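PDB 5WA1: programmed cell death 6-interacting protein from Homo sapiens, which serves in endocytosis, multivesicular body biogenesis, membrane repair, cytokinesis and apoptosis, and is represented here by its Bro1 domain, which interacts with CHMP4 proteins. Local coordinates for residues 26-30 and 150-154; 177-182 and 208-213. One frame throughout, in Å; residues are numbered along the deposited sequence.

Contact 1: 26-30 and 150-154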
ATOM      1  N   ILE A  26       6.378  -1.036   5.264  1.00 36.96           N
ATOM      2  CA  ILE A  26       5.537  -0.038   5.906  1.00 41.18           C
ATOM      3  C   ILE A  26       4.090  -0.501   5.819  1.00 47.68           C
ATOM      4  O   ILE A  26       3.638  -0.950   4.758  1.00 38.38           O
ATOM      5  CB  ILE A  26       5.716   1.333   5.241  1.00 34.18           C
ATOM      6  CG1 ILE A  26       7.160   1.820   5.409  1.00 36.91           C
ATOM      7  CG2 ILE A  26       4.717   2.356   5.820  1.00 39.51           C
ATOM      8  CD1 ILE A  26       7.522   2.938   4.442  1.00 40.02           C
ATOM      9  N   SER A  27       3.372  -0.416   6.936  1.00 40.90           N
ATOM     10  CA  SER A  27       1.934  -0.622   6.968  1.00 41.06           C
ATOM     11  C   SER A  27       1.300   0.524   7.745  1.00 47.16           C
ATOM     12  O   SER A  27       1.980   1.316   8.403  1.00 43.22           O
ATOM     13  CB  SER A  27       1.564  -1.973   7.590  1.00 41.47           C
ATOM     14  OG  SER A  27       2.029  -2.059   8.920  1.00 46.04           O
ATOM     15  N   VAL A  28      -0.022   0.615   7.660  1.00 49.39           N
ATOM     16  CA  VAL A  28      -0.774   1.758   8.164  1.00 44.19           C
ATOM     17  C   VAL A  28      -1.704   1.275   9.269  1.00 45.82           C
ATOM     18  O   VAL A  28      -2.369   0.244   9.119  1.00 41.08           O
ATOM     19  CB  VAL A  28      -1.568   2.438   7.033  1.00 44.17           C
ATOM     20  CG1 VAL A  28      -2.325   3.652   7.553  1.00 44.80           C
ATOM     21  CG2 VAL A  28      -0.625   2.831   5.894  1.00 39.90           C
ATOM     22  N   GLN A  29      -1.745   2.014  10.375  1.00 47.11           N
ATOM     23  CA  GLN A  29      -2.683   1.706  11.447  1.00 53.63           C
ATOM     24  C   GLN A  29      -4.106   2.082  11.041  1.00 49.22           C
ATOM     25  O   GLN A  29      -4.327   3.036  10.291  1.00 45.13           O
ATOM     26  CB  GLN A  29      -2.290   2.441  12.731  1.00 62.78           C
ATOM     27  CG  GLN A  29      -0.956   1.991  13.309  1.00 78.77           C
ATOM     28  CD  GLN A  29      -0.981   0.543  13.778  1.00 99.43           C
ATOM     29  OE1 GLN A  29      -0.508  -0.358  13.079  1.00107.10           O
ATOM     30  NE2 GLN A  29      -1.523   0.316  14.969  1.00104.19           N
ATOM     31  N   LEU A  30      -5.077   1.315  11.540  1.00 46.02           N
ATOM     32  CA  LEU A  30      -6.472   1.567  11.223  1.00 52.87           C
ATOM     33  C   LEU A  30      -7.000   2.743  12.044  1.00 55.06           C
ATOM     34  O   LEU A  30      -6.538   3.009  13.156  1.00 50.66           O
ATOM     35  CB  LEU A  30      -7.321   0.319  11.495  1.00 47.22           C
ATOM     36  CG  LEU A  30      -7.440  -0.773  10.417  1.00 48.81           C
ATOM     37  CD1 LEU A  30      -6.105  -1.425  10.087  1.00 54.67           C
ATOM     38  CD2 LEU A  30      -8.447  -1.823  10.852  1.00 57.06           C
ATOM     39  N   ALA A 150      -5.619   0.102   4.937  1.00 42.40           N
ATOM     40  CA  ALA A 150      -4.676  -0.060   6.040  1.00 43.43           C
ATOM     41  C   ALA A 150      -4.572  -1.518   6.468  1.00 46.65           C
ATOM     42  O   ALA A 150      -3.469  -2.048   6.653  1.00 39.12           O
ATOM     43  CB  ALA A 150      -5.107   0.818   7.221  1.00 41.63           C
ATOM     44  N   LEU A 151      -5.715  -2.185   6.657  1.00 40.93           N
ATOM     45  CA  LEU A 151      -5.664  -3.591   7.039  1.00 40.57           C
ATOM     46  C   LEU A 151      -5.021  -4.433   5.940  1.00 41.44           C
ATOM     47  O   LEU A 151      -4.233  -5.343   6.228  1.00 44.43           O
ATOM     48  CB  LEU A 151      -7.073  -4.096   7.391  1.00 42.30           C
ATOM     49  CG  LEU A 151      -7.136  -5.548   7.874  1.00 49.82           C
ATOM     50  CD1 LEU A 151      -6.312  -5.731   9.137  1.00 49.84           C
ATOM     51  CD2 LEU A 151      -8.570  -6.032   8.105  1.00 47.77           C
ATOM     52  N   ALA A 152      -5.304  -4.116   4.673  1.00 44.38           N
ATOM     53  CA  ALA A 152      -4.643  -4.822   3.576  1.00 45.93           C
ATOM     54  C   ALA A 152      -3.132  -4.618   3.615  1.00 44.25           C
ATOM     55  O   ALA A 152      -2.365  -5.551   3.342  1.00 42.95           O
ATOM     56  CB  ALA A 152      -5.197  -4.355   2.230  1.00 45.76           C
ATOM     57  N   SER A 153      -2.684  -3.400   3.945  1.00 41.37           N
ATOM     58  CA  SER A 153      -1.246  -3.157   4.055  1.00 42.34           C
ATOM     59  C   SER A 153      -0.643  -3.957   5.199  1.00 46.41           C
ATOM     60  O   SER A 153       0.496  -4.427   5.095  1.00 40.72           O
ATOM     61  CB  SER A 153      -0.963  -1.661   4.247  1.00 38.18           C
ATOM     62  OG  SER A 153      -1.139  -1.272   5.611  1.00 41.05           O
ATOM     63  N   GLN A 154      -1.393  -4.141   6.289  1.00 42.51           N
ATOM     64  CA  GLN A 154      -0.875  -4.917   7.410  1.00 41.34           C
ATOM     65  C   GLN A 154      -0.809  -6.400   7.075  1.00 47.30           C
ATOM     66  O   GLN A 154       0.151  -7.085   7.453  1.00 52.44           O
ATOM     67  CB  GLN A 154      -1.734  -4.690   8.653  1.00 44.83           C
ATOM     68  CG  GLN A 154      -1.700  -3.247   9.160  1.00 44.22           C
ATOM     69  CD  GLN A 154      -2.419  -3.101  10.488  1.00 55.40           C
ATOM     70  OE1 GLN A 154      -2.475  -4.045  11.271  1.00 62.99           O
ATOM     71  NE2 GLN A 154      -2.988  -1.922  10.742  1.00 46.95           N
TER
HETATM   72  O   HOH W   1      -4.147  -1.037  13.603  1.00 50.11           O
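Leu30 and Gln154 bury the most surface where the extended segment 26-30 lies across one side of helix 137-157. The Gln154 chain starts with CG opposite its own carbonyl carbon (chi1 -64°) and then runs out straight, which carries the amide past Ser27 to the backbone of Val28. There NE2 donates to Val28 O at 2.8 Å in a nearly straight bond (164°) that lies close to the amide's own plane. The same nitrogen also donates to a water that accepts from Leu30 N, so the loop backbone holds the glutamine end both directly and through solvent. Leu30 sets its CD1 branch over the nitrogen end of this amide, 3.2 Å from Gln154 NE2, and lays it on the methyl of Ala150, with CD1 to CB at 3.8 Å. From the neighbouring position, Ser153 OG accepts from Val28 N at 3.0 Å. That hydroxyl donates a hydrogen bond to Ala150 O of its own helix at 2.7 Å, which fixes its rotation and leaves the oxygen to accept the loop N-H. Ala150 CB fits under the same stretch of loop, 3.9 Å from Val28 CB, whose methyls continue to Leu208 and Met212 of helix 202-226. This is an extended N-terminal segment strapped over the helical core of the Bro1 domain, the N-H and C=O of Val28 met by Ser153 and Gln154.

Contact 2: 177-182 and 208-213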
ATOM      1  N   ALA A 177      -4.305  -1.803  -1.614  1.00 40.77           N
ATOM      2  CA  ALA A 177      -4.146  -0.657  -0.724  1.00 42.37           C
ATOM      3  C   ALA A 177      -3.776   0.595  -1.507  1.00 39.10           C
ATOM      4  O   ALA A 177      -4.325   1.676  -1.260  1.00 45.52           O
ATOM      5  CB  ALA A 177      -3.093  -0.952   0.346  1.00 36.05           C
ATOM      6  N   SER A 178      -2.879   0.458  -2.486  1.00 41.10           N
ATOM      7  CA  SER A 178      -2.496   1.597  -3.314  1.00 41.38           C
ATOM      8  C   SER A 178      -3.698   2.188  -4.035  1.00 45.83           C
ATOM      9  O   SER A 178      -3.864   3.412  -4.082  1.00 42.48           O
ATOM     10  CB  SER A 178      -1.432   1.176  -4.330  1.00 38.93           C
ATOM     11  OG  SER A 178      -1.070   2.283  -5.160  1.00 39.99           O
ATOM     12  N   GLY A 179      -4.539   1.333  -4.622  1.00 46.20           N
ATOM     13  CA  GLY A 179      -5.700   1.831  -5.339  1.00 44.82           C
ATOM     14  C   GLY A 179      -6.761   2.397  -4.420  1.00 44.81           C
ATOM     15  O   GLY A 179      -7.487   3.326  -4.796  1.00 46.65           O
ATOM     16  N   ALA A 180      -6.872   1.857  -3.207  1.00 44.02           N
ATOM     17  CA  ALA A 180      -7.884   2.357  -2.285  1.00 43.89           C
ATOM     18  C   ALA A 180      -7.479   3.700  -1.689  1.00 48.17           C
ATOM     19  O   ALA A 180      -8.315   4.600  -1.576  1.00 47.45           O
ATOM     20  CB  ALA A 180      -8.151   1.333  -1.179  1.00 42.90           C
ATOM     21  N   PHE A 181      -6.203   3.858  -1.304  1.00 46.31           N
ATOM     22  CA  PHE A 181      -5.739   5.175  -0.874  1.00 42.74           C
ATOM     23  C   PHE A 181      -5.889   6.188  -1.997  1.00 44.13           C
ATOM     24  O   PHE A 181      -6.249   7.346  -1.757  1.00 47.87           O
ATOM     25  CB  PHE A 181      -4.277   5.121  -0.413  1.00 38.91           C
ATOM     26  CG  PHE A 181      -4.075   4.438   0.912  1.00 37.00           C
ATOM     27  CD1 PHE A 181      -4.834   4.786   2.018  1.00 35.31           C
ATOM     28  CD2 PHE A 181      -3.103   3.445   1.049  1.00 38.64           C
ATOM     29  CE1 PHE A 181      -4.639   4.156   3.246  1.00 45.39           C
ATOM     30  CE2 PHE A 181      -2.907   2.807   2.266  1.00 39.16           C
ATOM     31  CZ  PHE A 181      -3.667   3.165   3.370  1.00 43.07           C
ATOM     32  N   LEU A 182      -5.633   5.762  -3.237  1.00 45.16           N
ATOM     33  CA  LEU A 182      -5.758   6.675  -4.370  1.00 43.62           C
ATOM     34  C   LEU A 182      -7.213   7.044  -4.626  1.00 52.35           C
ATOM     35  O   LEU A 182      -7.515   8.188  -4.997  1.00 55.70           O
ATOM     36  CB  LEU A 182      -5.144   6.051  -5.618  1.00 58.49           C
ATOM     37  CG  LEU A 182      -5.111   6.983  -6.819  1.00 66.68           C
ATOM     38  CD1 LEU A 182      -4.232   8.182  -6.507  1.00 65.40           C
ATOM     39  CD2 LEU A 182      -4.613   6.242  -8.039  1.00 70.90           C
ATOM     40  N   LEU A 208       0.557   7.702   0.755  1.00 41.81           N
ATOM     41  CA  LEU A 208       0.357   6.304   1.122  1.00 42.37           C
ATOM     42  C   LEU A 208       0.120   5.440  -0.110  1.00 34.75           C
ATOM     43  O   LEU A 208       0.585   4.298  -0.169  1.00 35.03           O
ATOM     44  CB  LEU A 208      -0.827   6.172   2.087  1.00 42.42           C
ATOM     45  CG  LEU A 208      -0.627   6.825   3.458  1.00 38.36           C
ATOM     46  CD1 LEU A 208      -1.928   6.783   4.258  1.00 39.64           C
ATOM     47  CD2 LEU A 208       0.485   6.118   4.207  1.00 41.14           C
ATOM     48  N   SER A 209      -0.629   5.953  -1.087  1.00 41.81           N
ATOM     49  CA  SER A 209      -0.862   5.177  -2.300  1.00 40.52           C
ATOM     50  C   SER A 209       0.451   4.862  -3.006  1.00 43.33           C
ATOM     51  O   SER A 209       0.669   3.736  -3.472  1.00 41.27           O
ATOM     52  CB  SER A 209      -1.797   5.944  -3.233  1.00 41.62           C
ATOM     53  OG  SER A 209      -1.982   5.253  -4.452  1.00 45.98           O
ATOM     54  N   LEU A 210       1.341   5.845  -3.096  1.00 40.16           N
ATOM     55  CA  LEU A 210       2.634   5.611  -3.737  1.00 36.48           C
ATOM     56  C   LEU A 210       3.507   4.658  -2.927  1.00 37.83           C
ATOM     57  O   LEU A 210       4.215   3.816  -3.502  1.00 38.49           O
ATOM     58  CB  LEU A 210       3.331   6.947  -3.956  1.00 38.59           C
ATOM     59  CG  LEU A 210       4.692   6.895  -4.638  1.00 45.17           C
ATOM     60  CD1 LEU A 210       4.638   6.055  -5.911  1.00 53.97           C
ATOM     61  CD2 LEU A 210       5.120   8.319  -4.933  1.00 45.00           C
ATOM     62  N   ILE A 211       3.483   4.763  -1.596  1.00 38.10           N
ATOM     63  CA  ILE A 211       4.266   3.839  -0.774  1.00 38.56           C
ATOM     64  C   ILE A 211       3.828   2.395  -1.023  1.00 43.06           C
ATOM     65  O   ILE A 211       4.659   1.487  -1.159  1.00 35.53           O
ATOM     66  CB  ILE A 211       4.143   4.212   0.716  1.00 36.92           C
ATOM     67  CG1 ILE A 211       4.810   5.558   0.990  1.00 39.23           C
ATOM     68  CG2 ILE A 211       4.723   3.095   1.595  1.00 36.73           C
ATOM     69  CD1 ILE A 211       4.525   6.115   2.387  1.00 39.86           C
ATOM     70  N   MET A 212       2.513   2.162  -1.071  1.00 34.51           N
ATOM     71  CA  MET A 212       2.010   0.812  -1.303  1.00 34.55           C
ATOM     72  C   MET A 212       2.338   0.336  -2.705  1.00 36.00           C
ATOM     73  O   MET A 212       2.618  -0.850  -2.919  1.00 36.89           O
ATOM     74  CB  MET A 212       0.491   0.771  -1.075  1.00 40.74           C
ATOM     75  CG  MET A 212       0.060   1.129   0.342  1.00 41.30           C
ATOM     76  SD  MET A 212       0.771   0.018   1.579  1.00 46.80           S
ATOM     77  CE  MET A 212       1.194   1.155   2.902  1.00 46.48           C
ATOM     78  N   LEU A 213       2.296   1.240  -3.681  1.00 34.99           N
ATOM     79  CA  LEU A 213       2.688   0.855  -5.028  1.00 40.40           C
ATOM     80  C   LEU A 213       4.164   0.471  -5.085  1.00 41.45           C
ATOM     81  O   LEU A 213       4.528  -0.512  -5.738  1.00 38.35           O
ATOM     82  CB  LEU A 213       2.384   1.984  -6.008  1.00 43.24           C
ATOM     83  CG  LEU A 213       2.452   1.588  -7.484  1.00 44.46           C
ATOM     84  CD1 LEU A 213       1.262   0.717  -7.860  1.00 43.37           C
ATOM     85  CD2 LEU A 213       2.518   2.826  -8.361  1.00 47.15           C
TER
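Segments 177-182 and 208-213 run antiparallel at 168°, their axes only 7.6 Å apart, and the closest CA atoms, those of Ser178 and Ser209, are 4.1 Å from each other. Two small serines lie at the point of closest approach and exchange bonds: Ser209 OG donates to Ser178 O at 2.7 Å, and Ser178 OG donates to Ser209 O at 2.8 Å. In both residues the hydroxyl stands opposite the backbone N (chi1 179° and 177°), beside its own carbonyl carbon and directed across the interface. Each carbonyl still takes its helical bond, from Leu182 N or Leu213 N, and the two donors approach it from opposite faces of its plane. Ser178 OG is also hydrogen-bonded to Ser361 OG.

On one flank of the serine pair, Phe181 meets Leu208 and Met212. Leu208 CB sits over one ring face in a CH-pi contact, 3.9 Å from the centroid, while its CD1 reaches toward CE1 and CZ. Met212 CG instead meets the ring at its edge, 3.9 Å from Phe181 CE2, and also touches Ala177 CB. On the other flank, Leu182 CB lies 3.5 Å from Ser209 OG, and Leu213 CB packs near Ser178 OG.

The pair lies near the centre of the chain. Helix 137-157 adjoins the aromatic flank, where Phe146 meets Phe181 edge-to-face and Ala149 adds a methyl; across helix 202-226, Leu210 and Leu213 pack on helix 231-252, and Ile211 on helix 262-287.

Contact 2 is buried, near the centre of the chain, with no exposed residue among those touching, whereas contact 1 is partly buried, with Gln29 exposed and a water bridging loop and helix. Their centres are 11 Å apart and they touch directly: Met212 SD packs 3.6 Å from Ser153 CB, and Val28 CG2 lies 3.9 Å from Leu208 CD2. Helix 202-226 of contact 2 thus borders both the loop and helix 137-157 of contact 1. Both sites use serine hydroxyls, but differently. In contact 1 Ser153 receives a backbone N-H from an irregular segment, while in contact 2 the serines donate hydrogen bonds to carbonyls already bonded within their helices, where two regular helices pack closely.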